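Local coordinates for protein magnesium transporter, putative (Shewanella oneidensis MR-1, PDB 3KXR) that probably carries magnesium or another cation across the membrane, this chain being an intracellular part that includes a pair of CBS domains, at residues R42-F45 against E46-Q50; D49-S52 against E53-G57; A71-A74 against Q75-F79; F110-E113 against P114-L118. All blocks are in the same frame, centred on the assembly; numbering follows the deposited sequence.

In the fold
All four interactions are local, each made between neighbouring segments, and they follow one another along the chain without nesting or crossing. Interaction 1 belongs to helix 39-50 of the MgtE N-domain region. Interaction 2 shares D49 and Q50 with it and closes the turn by which the chain leaves that helix toward the CBS pair; L47 of the first packs on G57 of the second. On the far side of the chain's centre, interaction 3 starts helix 73-82 in the first CBS range, and interaction 4 closes a turn in the loop after helix 106-109. These two touch, with V73 and A74 probably hydrogen-bonded through their backbones to E116 and P114, so loop and helix start are tied together.

Interaction 1 of 4, residues R42-F45 against E46-Q50; sequences RQRF and ELYDQ
R42 to F45 each offer a backbone carbonyl to the N-H four residues on, the repeating bond of an alpha-helix. E46 N reaches R42 O at 3.1 Å, L47 N bonds to Q43 O, Y48 N meets R44 O, and D49 N lies 2.8 Å from F45 O. This is helix 39-50 of the MgtE intracellular N-domain region, a bundle of short helices.

Along one flank R44 and Y48 run side by side in the same direction, one turn apart. The methylene R44 CG touches the tyrosine ring at CE2, 4.0 Å away, while the guanidinium stands 82° to the ring and does not stack on it. The arginine chain bends after CG, and NH1 forms a salt bridge with E16 of helix 15-20, where Y48 also packs on I19.

F45 swings its CG anti to the backbone N (chi1 176°), which sends the flat apolar ring among I19, T30 and L34 of helices 15-20 and 27-36. E46 borders that ring, its carboxylate tilted 58° to it, a place on the exposed surface that suits a charged residue. R42 turns its guanidinium away, to E39 and the carbonyl of L34, whereas L47 is buried, as befits leucine, and packs on H62. The OE2 oxygen of E46 lies 3.6 Å from F45 CD2.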
loop_
_atom_site.group_PDB
_atom_site.type_symbol
_atom_site.label_atom_id
_atom_site.label_comp_id
_atom_site.label_asym_id
_atom_site.label_seq_id
_atom_site.Cartn_x
_atom_site.Cartn_y
_atom_site.Cartn_z
ATOM N N ARG A 42 5.137 6.331 6.514
ATOM C CA ARG A 42 6.293 6.445 5.598
ATOM C C ARG A 42 6.685 7.897 5.375
ATOM O O ARG A 42 7.862 8.206 5.254
ATOM C CB ARG A 42 6.019 5.828 4.229
ATOM C CG ARG A 42 6.244 4.356 4.164
ATOM C CD ARG A 42 6.074 3.821 2.744
ATOM N NE ARG A 42 4.673 3.860 2.311
ATOM C CZ ARG A 42 3.772 2.905 2.547
ATOM N NH1 ARG A 42 4.088 1.808 3.223
ATOM N NH2 ARG A 42 2.530 3.064 2.107
ATOM N N GLN A 43 5.697 8.786 5.316
ATOM C CA GLN A 43 5.975 10.209 5.087
ATOM C C GLN A 43 6.743 10.782 6.289
ATOM O O GLN A 43 7.702 11.530 6.125
ATOM C CB GLN A 43 4.684 11.000 4.820
ATOM C CG GLN A 43 4.028 10.773 3.422
ATOM C CD GLN A 43 2.575 11.398 3.241
ATOM O OE1 GLN A 43 2.039 12.108 4.117
ATOM N NE2 GLN A 43 1.970 11.135 2.074
ATOM N N ARG A 44 6.326 10.384 7.487
ATOM C CA ARG A 44 6.954 10.806 8.729
ATOM C C ARG A 44 8.390 10.327 8.770
ATOM O O ARG A 44 9.297 11.065 9.159
ATOM C CB ARG A 44 6.143 10.302 9.941
ATOM C CG ARG A 44 6.453 11.024 11.290
ATOM C CD ARG A 44 5.226 11.140 12.310
ATOM N NE ARG A 44 4.094 10.239 12.017
ATOM C CZ ARG A 44 3.809 9.061 12.610
ATOM N NH1 ARG A 44 4.551 8.564 13.616
ATOM N NH2 ARG A 44 2.746 8.356 12.181
ATOM N N PHE A 45 8.615 9.111 8.311
ATOM C CA PHE A 45 9.963 8.599 8.258
ATOM C C PHE A 45 10.878 9.415 7.304
ATOM O O PHE A 45 12.028 9.735 7.646
ATOM C CB PHE A 45 9.945 7.120 7.871
ATOM C CG PHE A 45 11.317 6.522 7.707
ATOM C CD1 PHE A 45 11.921 5.824 8.761
ATOM C CD2 PHE A 45 12.006 6.659 6.506
ATOM C CE1 PHE A 45 13.176 5.281 8.611
ATOM C CE2 PHE A 45 13.269 6.115 6.344
ATOM C CZ PHE A 45 13.868 5.420 7.397
ATOM N N GLU A 46 10.383 9.736 6.122
ATOM C CA GLU A 46 11.175 10.500 5.159
ATOM C C GLU A 46 11.544 11.869 5.701
ATOM O O GLU A 46 12.658 12.334 5.461
ATOM C CB GLU A 46 10.449 10.653 3.797
ATOM C CG GLU A 46 10.225 9.306 3.022
ATOM C CD GLU A 46 11.538 8.482 2.802
ATOM O OE1 GLU A 46 12.580 9.088 2.450
ATOM O OE2 GLU A 46 11.547 7.232 2.987
ATOM N N LEU A 47 10.632 12.495 6.453
ATOM C CA LEU A 47 10.915 13.806 7.044
ATOM C C LEU A 47 11.958 13.722 8.159
ATOM O O LEU A 47 12.881 14.548 8.217
ATOM C CB LEU A 47 9.660 14.451 7.585
ATOM C CG LEU A 47 8.670 14.944 6.522
ATOM C CD1 LEU A 47 7.331 15.181 7.178
ATOM C CD2 LEU A 47 9.146 16.189 5.777
ATOM N N TYR A 48 11.797 12.746 9.044
ATOM C CA TYR A 48 12.774 12.509 10.097
ATOM C C TYR A 48 14.133 12.132 9.494
ATOM O O TYR A 48 15.177 12.488 10.002
ATOM C CB TYR A 48 12.316 11.396 11.017
ATOM C CG TYR A 48 11.475 11.844 12.177
ATOM C CD1 TYR A 48 11.873 11.612 13.489
ATOM C CD2 TYR A 48 10.291 12.497 11.976
ATOM C CE1 TYR A 48 11.098 12.040 14.566
ATOM C CE2 TYR A 48 9.506 12.922 13.054
ATOM C CZ TYR A 48 9.919 12.691 14.331
ATOM O OH TYR A 48 9.134 13.100 15.363
ATOM N N ASP A 49 14.102 11.440 8.377
ATOM C CA ASP A 49 15.321 11.038 7.738
ATOM C C ASP A 49 16.012 12.202 7.073
ATOM O O ASP A 49 17.237 12.211 6.941
ATOM C CB ASP A 49 15.018 9.947 6.715
ATOM C CG ASP A 49 16.262 9.271 6.185
ATOM O OD1 ASP A 49 17.251 9.071 6.930
ATOM O OD2 ASP A 49 16.232 8.904 5.000
ATOM N N GLN A 50 15.248 13.198 6.648
ATOM C CA GLN A 50 15.859 14.327 5.974
ATOM C C GLN A 50 16.186 15.452 6.931
ATOM O O GLN A 50 17.161 16.138 6.725
ATOM C CB GLN A 50 14.971 14.847 4.868
ATOM C CG GLN A 50 15.633 15.964 4.065
ATOM C CD GLN A 50 14.768 16.456 2.910
ATOM O OE1 GLN A 50 13.633 15.989 2.715
ATOM N NE2 GLN A 50 15.292 17.408 2.142
#

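Interaction 2 of 4, residues D49-S52 against E53-G57; sequences DQYS and ENEIG
Y51 and E55 set their side chains about at right angles, the glutamate coming to the rim of the tyrosine ring just where helix 39-50 gives way to a type I beta turn, S52 to E55. The oxygen E55 OE1 lies in the plane of the ring at its edge, 3.5 Å from Y51 CD2, with the carboxylate turned 65° to the ring. An aromatic edge, slightly positive, is a reasonable neighbour for a carboxylate oxygen.

The two faces of the ring are covered differently. G57 makes a CH-pi contact over one face, its CA 3.9 Å from the centroid of the Y51 ring; a glycine suits this because it has no side chain to hold the backbone off. Q50 lays its CG over the centre of the opposite face. Y51 also packs on A131 and I160, joining the turn to the second CBS range, and Y51 O takes a bond from R58.

Serine sets a hydroxyl beside its own N-H, and glutamate is long enough to meet both. E55 N returns to S52 O at 3.0 Å, coming from above the carbonyl plane, and the glutamate chain, extended beyond CG, reaches back to the start of the turn. There S52 N gives E55 OE1 a bond of 2.9 Å, on the anti side of the carboxylate, and S52 OG adds a weak one to E55 OE1 at 3.3 Å.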
loop_
_atom_site.group_PDB
_atom_site.type_symbol
_atom_site.label_atom_id
_atom_site.label_comp_id
_atom_site.label_asym_id
_atom_site.label_seq_id
_atom_site.Cartn_x
_atom_site.Cartn_y
_atom_site.Cartn_z
ATOM N N ASP A 49 14.102 11.440 8.377
ATOM C CA ASP A 49 15.321 11.038 7.738
ATOM C C ASP A 49 16.012 12.202 7.073
ATOM O O ASP A 49 17.237 12.211 6.941
ATOM C CB ASP A 49 15.018 9.947 6.715
ATOM C CG ASP A 49 16.262 9.271 6.185
ATOM O OD1 ASP A 49 17.251 9.071 6.930
ATOM O OD2 ASP A 49 16.232 8.904 5.000
ATOM N N GLN A 50 15.248 13.198 6.648
ATOM C CA GLN A 50 15.859 14.327 5.974
ATOM C C GLN A 50 16.186 15.452 6.931
ATOM O O GLN A 50 17.161 16.138 6.725
ATOM C CB GLN A 50 14.971 14.847 4.868
ATOM C CG GLN A 50 15.633 15.964 4.065
ATOM C CD GLN A 50 14.768 16.456 2.910
ATOM O OE1 GLN A 50 13.633 15.989 2.715
ATOM N NE2 GLN A 50 15.292 17.408 2.142
ATOM N N TYR A 51 15.375 15.645 7.966
ATOM C CA TYR A 51 15.524 16.800 8.854
ATOM C C TYR A 51 15.863 16.359 10.263
ATOM O O TYR A 51 15.262 15.429 10.804
ATOM C CB TYR A 51 14.241 17.666 8.868
ATOM C CG TYR A 51 13.900 18.251 7.513
ATOM C CD1 TYR A 51 12.832 17.757 6.754
ATOM C CD2 TYR A 51 14.671 19.271 6.968
ATOM C CE1 TYR A 51 12.540 18.288 5.484
ATOM C CE2 TYR A 51 14.378 19.819 5.703
ATOM C CZ TYR A 51 13.325 19.319 4.969
ATOM O OH TYR A 51 13.076 19.849 3.734
ATOM N N SER A 52 16.813 17.056 10.867
ATOM C CA SER A 52 17.320 16.685 12.178
ATOM C C SER A 52 16.373 17.196 13.246
ATOM O O SER A 52 15.390 17.878 12.940
ATOM C CB SER A 52 18.724 17.241 12.367
ATOM O OG SER A 52 18.718 18.641 12.152
ATOM N N GLU A 53 16.683 16.876 14.496
ATOM C CA GLU A 53 15.722 16.989 15.586
ATOM C C GLU A 53 15.300 18.398 15.916
ATOM O O GLU A 53 14.262 18.589 16.514
ATOM C CB GLU A 53 16.284 16.343 16.849
ATOM C CG GLU A 53 17.473 17.115 17.451
ATOM C CD GLU A 53 18.105 16.428 18.670
ATOM O OE1 GLU A 53 17.522 15.442 19.217
ATOM O OE2 GLU A 53 19.205 16.894 19.076
ATOM N N ASN A 54 16.100 19.384 15.559
ATOM C CA ASN A 54 15.723 20.758 15.831
ATOM C C ASN A 54 15.390 21.527 14.564
ATOM O O ASN A 54 15.516 22.739 14.543
ATOM C CB ASN A 54 16.834 21.465 16.630
ATOM C CG ASN A 54 16.391 22.832 17.210
ATOM O OD1 ASN A 54 15.242 23.015 17.637
ATOM N ND2 ASN A 54 17.308 23.794 17.207
ATOM N N GLU A 55 14.938 20.835 13.515
ATOM C CA GLU A 55 14.487 21.494 12.277
ATOM C C GLU A 55 12.999 21.310 12.114
ATOM O O GLU A 55 12.499 20.193 12.211
ATOM C CB GLU A 55 15.199 20.923 11.051
ATOM C CG GLU A 55 16.696 21.234 11.000
ATOM C CD GLU A 55 17.410 20.711 9.734
ATOM O OE1 GLU A 55 17.260 19.522 9.359
ATOM O OE2 GLU A 55 18.163 21.499 9.118
ATOM N N ILE A 56 12.277 22.387 11.822
ATOM C CA ILE A 56 10.826 22.285 11.757
ATOM C C ILE A 56 10.326 21.341 10.622
ATOM O O ILE A 56 9.234 20.728 10.713
ATOM C CB ILE A 56 10.188 23.670 11.662
ATOM C CG1 ILE A 56 8.703 23.584 12.067
ATOM C CG2 ILE A 56 10.397 24.296 10.250
ATOM C CD1 ILE A 56 8.452 22.898 13.399
ATOM N N GLY A 57 11.135 21.190 9.572
ATOM C CA GLY A 57 10.840 20.218 8.521
ATOM C C GLY A 57 10.429 18.842 9.045
ATOM O O GLY A 57 9.588 18.157 8.479
#

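Interaction 3 of 4, residues A71-A74 against Q75-F79; sequences ATVA and QAQRF
T72 and Q75 are joined by side-chain hydrogen bonds that converge on one oxygen. Q75 OE1 accepts from T72 N at 2.8 Å, in the plane of its amide carbonyl, and from the hydroxyl T72 OG1 at 2.6 Å, which stands above that plane. The glutamine chain bends at its second torsion (chi2 70°), which curls the amide back over the first turn. Threonine suits its place because OG1, held between its backbone N and carbonyl carbon, can also take a weak bond from A74 N; P114 O lies close as a competing acceptor.

Among the backbone bonds, A76 N to T72 O is the first of the regular series, at 3.2 Å. Q77 N to V73 O follows at 2.8 Å and is nearly straight, then R78 N to A74 O.

V73 CG1 is in van der Waals contact with the amide of Q77, 3.3 Å from its NE2, which is given to the carbonyl of I109. Apolar packing falls to the small A71, A74 and A76, which let other parts come close: A71 packs on L118, A74 on P114, A76 on L91. R78 instead points outward to a salt bridge with E20 of the second subunit.

Threonine and glutamine here make a capping box at the N terminus of helix 73-82, the helix of the beta-alpha-beta unit running from strand 66-68 to strand 90-94 in this CBS domain.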
loop_
_atom_site.group_PDB
_atom_site.type_symbol
_atom_site.label_atom_id
_atom_site.label_comp_id
_atom_site.label_asym_id
_atom_site.label_seq_id
_atom_site.Cartn_x
_atom_site.Cartn_y
_atom_site.Cartn_z
ATOM N N ALA A 71 -5.620 28.275 -10.417
ATOM C CA ALA A 71 -6.915 28.214 -9.728
ATOM C C ALA A 71 -7.592 29.594 -9.557
ATOM O O ALA A 71 -6.908 30.637 -9.480
ATOM C CB ALA A 71 -6.740 27.573 -8.363
ATOM N N THR A 72 -8.924 29.583 -9.449
ATOM C CA THR A 72 -9.703 30.782 -9.189
ATOM C C THR A 72 -10.320 30.753 -7.799
ATOM O O THR A 72 -10.319 29.728 -7.134
ATOM C CB THR A 72 -10.881 30.930 -10.185
ATOM O OG1 THR A 72 -11.868 29.900 -9.941
ATOM C CG2 THR A 72 -10.382 30.866 -11.630
ATOM N N VAL A 73 -10.889 31.891 -7.402
ATOM C CA VAL A 73 -11.649 32.015 -6.168
ATOM C C VAL A 73 -12.644 30.892 -6.051
ATOM O O VAL A 73 -12.835 30.382 -4.955
ATOM C CB VAL A 73 -12.350 33.397 -6.071
ATOM C CG1 VAL A 73 -13.451 33.432 -5.000
ATOM C CG2 VAL A 73 -11.300 34.504 -5.795
ATOM N N ALA A 74 -13.269 30.491 -7.159
ATOM C CA ALA A 74 -14.293 29.436 -7.146
ATOM C C ALA A 74 -13.723 28.157 -6.591
ATOM O O ALA A 74 -14.351 27.521 -5.744
ATOM C CB ALA A 74 -14.874 29.196 -8.536
ATOM N N GLN A 75 -12.530 27.777 -7.023
ATOM C CA GLN A 75 -11.898 26.564 -6.480
ATOM C C GLN A 75 -11.561 26.707 -5.011
ATOM O O GLN A 75 -11.735 25.777 -4.252
ATOM C CB GLN A 75 -10.613 26.221 -7.233
ATOM C CG GLN A 75 -10.842 25.575 -8.596
ATOM C CD GLN A 75 -11.403 26.555 -9.595
ATOM O OE1 GLN A 75 -10.776 27.577 -9.900
ATOM N NE2 GLN A 75 -12.622 26.286 -10.069
ATOM N N ALA A 76 -11.069 27.871 -4.609
ATOM C CA ALA A 76 -10.653 28.068 -3.241
ATOM C C ALA A 76 -11.886 27.990 -2.352
ATOM O O ALA A 76 -11.869 27.320 -1.328
ATOM C CB ALA A 76 -9.939 29.387 -3.060
ATOM N N GLN A 77 -12.968 28.643 -2.742
ATOM C CA GLN A 77 -14.198 28.600 -1.928
ATOM C C GLN A 77 -14.673 27.175 -1.736
ATOM O O GLN A 77 -15.071 26.779 -0.633
ATOM C CB GLN A 77 -15.334 29.449 -2.543
ATOM C CG GLN A 77 -15.105 30.941 -2.301
ATOM C CD GLN A 77 -16.156 31.830 -2.904
ATOM O OE1 GLN A 77 -17.158 31.361 -3.418
ATOM N NE2 GLN A 77 -15.934 33.131 -2.828
ATOM N N ARG A 78 -14.619 26.401 -2.799
ATOM C CA ARG A 78 -15.100 25.043 -2.732
ATOM C C ARG A 78 -14.170 24.175 -1.856
ATOM O O ARG A 78 -14.613 23.262 -1.164
ATOM C CB ARG A 78 -15.231 24.509 -4.148
ATOM C CG ARG A 78 -15.543 23.066 -4.201
ATOM C CD ARG A 78 -15.972 22.634 -5.576
ATOM N NE ARG A 78 -16.378 21.228 -5.552
ATOM C CZ ARG A 78 -16.333 20.425 -6.608
ATOM N NH1 ARG A 78 -15.887 20.878 -7.770
ATOM N NH2 ARG A 78 -16.727 19.168 -6.505
ATOM N N PHE A 79 -12.878 24.483 -1.853
ATOM C CA PHE A 79 -11.928 23.723 -1.043
ATOM C C PHE A 79 -12.214 23.911 0.447
ATOM O O PHE A 79 -12.183 22.970 1.244
ATOM C CB PHE A 79 -10.490 24.189 -1.349
ATOM C CG PHE A 79 -9.468 23.071 -1.425
ATOM C CD1 PHE A 79 -9.655 21.867 -0.768
ATOM C CD2 PHE A 79 -8.282 23.268 -2.124
ATOM C CE1 PHE A 79 -8.689 20.870 -0.833
ATOM C CE2 PHE A 79 -7.300 22.285 -2.195
ATOM C CZ PHE A 79 -7.490 21.087 -1.559
#

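Interaction 4 of 4, residues F110-E113 against P114-L118; sequences FKHE and PHEPL
E113 and E116 close the backbone into a type I beta turn, E116 N bonding to E113 O at 3.2 Å from above the carbonyl plane, with P114 and H115 at its corners.

The side chain of E116 makes a second link over the same span. Its CG sits anti to the carbonyl carbon and the chain is extended (chi2 -172°), which carries the carboxylate back to the start of the turn. E113 N donates a hydrogen bond to E116 OE2 at 2.9 Å, at a nearly straight 165°; the oxygen is approached on its anti side, somewhat out of the carboxylate plane. A glutamate suits this place because it is long enough to reach the amide that opens the turn.

H112 crosses E116 at about a right angle. E116 OE2 lies in the plane of the imidazole at its edge, 3.6 Å from H112 CD2, and 3.5 Å from H112 CB, while H112 ND1 bonds to the carbonyl of D108. This turn belongs to the loop that follows helix 106-109 and runs on toward strand 129-130 of the CBS pair. It lies against the start of helix 73-82: H112 packs on V73, and the carbonyls of E116 and P114 probably accept from V73 N and A74 N.

Proline fits the second position of the turn, where its ring holds phi near the value needed. On the exposed side H115 folds back over the turn, its NE2 3.4 Å from E113 CB.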
loop_
_atom_site.group_PDB
_atom_site.type_symbol
_atom_site.label_atom_id
_atom_site.label_comp_id
_atom_site.label_asym_id
_atom_site.label_seq_id
_atom_site.Cartn_x
_atom_site.Cartn_y
_atom_site.Cartn_z
ATOM N N PHE A 110 -13.739 34.703 0.496
ATOM C CA PHE A 110 -15.202 34.747 0.415
ATOM C C PHE A 110 -15.742 36.126 0.138
ATOM O O PHE A 110 -16.938 36.292 0.046
ATOM C CB PHE A 110 -15.863 34.093 1.636
ATOM C CG PHE A 110 -15.908 32.591 1.525
ATOM C CD1 PHE A 110 -16.911 31.965 0.789
ATOM C CD2 PHE A 110 -14.896 31.804 2.054
ATOM C CE1 PHE A 110 -16.932 30.567 0.645
ATOM C CE2 PHE A 110 -14.912 30.399 1.918
ATOM C CZ PHE A 110 -15.917 29.790 1.214
ATOM N N LYS A 111 -14.866 37.102 -0.060
ATOM C CA LYS A 111 -15.288 38.443 -0.475
ATOM C C LYS A 111 -14.987 38.768 -1.919
ATOM O O LYS A 111 -15.336 39.839 -2.363
ATOM C CB LYS A 111 -14.639 39.532 0.411
ATOM C CG LYS A 111 -15.066 39.443 1.874
ATOM C CD LYS A 111 -14.664 40.653 2.708
ATOM C CE LYS A 111 -15.720 40.913 3.788
ATOM N NZ LYS A 111 -15.297 41.980 4.729
ATOM N N HIS A 112 -14.344 37.874 -2.657
ATOM C CA HIS A 112 -14.015 38.167 -4.043
ATOM C C HIS A 112 -14.934 37.435 -4.997
ATOM O O HIS A 112 -15.761 36.632 -4.589
ATOM C CB HIS A 112 -12.545 37.855 -4.311
ATOM C CG HIS A 112 -11.616 38.893 -3.767
ATOM N ND1 HIS A 112 -11.040 38.799 -2.519
ATOM C CD2 HIS A 112 -11.198 40.070 -4.288
ATOM C CE1 HIS A 112 -10.289 39.862 -2.301
ATOM N NE2 HIS A 112 -10.376 40.652 -3.356
ATOM N N GLU A 113 -14.818 37.756 -6.276
ATOM C CA GLU A 113 -15.657 37.139 -7.281
ATOM C C GLU A 113 -15.061 35.798 -7.658
ATOM O O GLU A 113 -13.848 35.663 -7.705
ATOM C CB GLU A 113 -15.798 38.072 -8.490
ATOM C CG GLU A 113 -16.486 39.434 -8.160
ATOM C CD GLU A 113 -17.902 39.238 -7.560
ATOM O OE1 GLU A 113 -18.744 38.524 -8.191
ATOM O OE2 GLU A 113 -18.157 39.767 -6.436
ATOM N N PRO A 114 -15.901 34.792 -7.917
ATOM C CA PRO A 114 -15.375 33.440 -8.134
ATOM C C PRO A 114 -14.509 33.267 -9.357
ATOM O O PRO A 114 -13.751 32.321 -9.432
ATOM C CB PRO A 114 -16.630 32.589 -8.320
ATOM C CG PRO A 114 -17.735 33.376 -7.695
ATOM C CD PRO A 114 -17.372 34.815 -7.986
ATOM N N HIS A 115 -14.655 34.128 -10.335
ATOM C CA HIS A 115 -13.882 34.015 -11.562
ATOM C C HIS A 115 -12.430 34.531 -11.414
ATOM O O HIS A 115 -11.636 34.362 -12.335
ATOM C CB HIS A 115 -14.582 34.775 -12.697
ATOM C CG HIS A 115 -14.729 36.244 -12.433
ATOM N ND1 HIS A 115 -13.693 37.139 -12.601
ATOM C CD2 HIS A 115 -15.775 36.964 -11.955
ATOM C CE1 HIS A 115 -14.096 38.351 -12.256
ATOM N NE2 HIS A 115 -15.353 38.272 -11.860
ATOM N N GLU A 116 -12.106 35.167 -10.283
ATOM C CA GLU A 116 -10.813 35.842 -10.093
ATOM C C GLU A 116 -9.674 34.880 -9.814
ATOM O O GLU A 116 -9.801 34.002 -8.968
ATOM C CB GLU A 116 -10.864 36.831 -8.934
ATOM C CG GLU A 116 -11.859 37.972 -9.139
ATOM C CD GLU A 116 -11.771 39.081 -8.072
ATOM O OE1 GLU A 116 -10.665 39.628 -7.891
ATOM O OE2 GLU A 116 -12.828 39.422 -7.466
ATOM N N PRO A 117 -8.544 35.045 -10.512
ATOM C CA PRO A 117 -7.424 34.164 -10.228
ATOM C C PRO A 117 -6.830 34.395 -8.828
ATOM O O PRO A 117 -6.664 35.533 -8.370
ATOM C CB PRO A 117 -6.419 34.506 -11.308
ATOM C CG PRO A 117 -7.224 35.241 -12.361
ATOM C CD PRO A 117 -8.241 35.979 -11.599
ATOM N N LEU A 118 -6.540 33.297 -8.155
ATOM C CA LEU A 118 -5.986 33.372 -6.837
ATOM C C LEU A 118 -4.636 34.058 -6.871
ATOM O O LEU A 118 -4.273 34.779 -5.930
ATOM C CB LEU A 118 -5.839 31.962 -6.275
ATOM C CG LEU A 118 -7.176 31.290 -6.052
ATOM C CD1 LEU A 118 -6.953 29.847 -5.647
ATOM C CD2 LEU A 118 -7.957 32.134 -5.013
#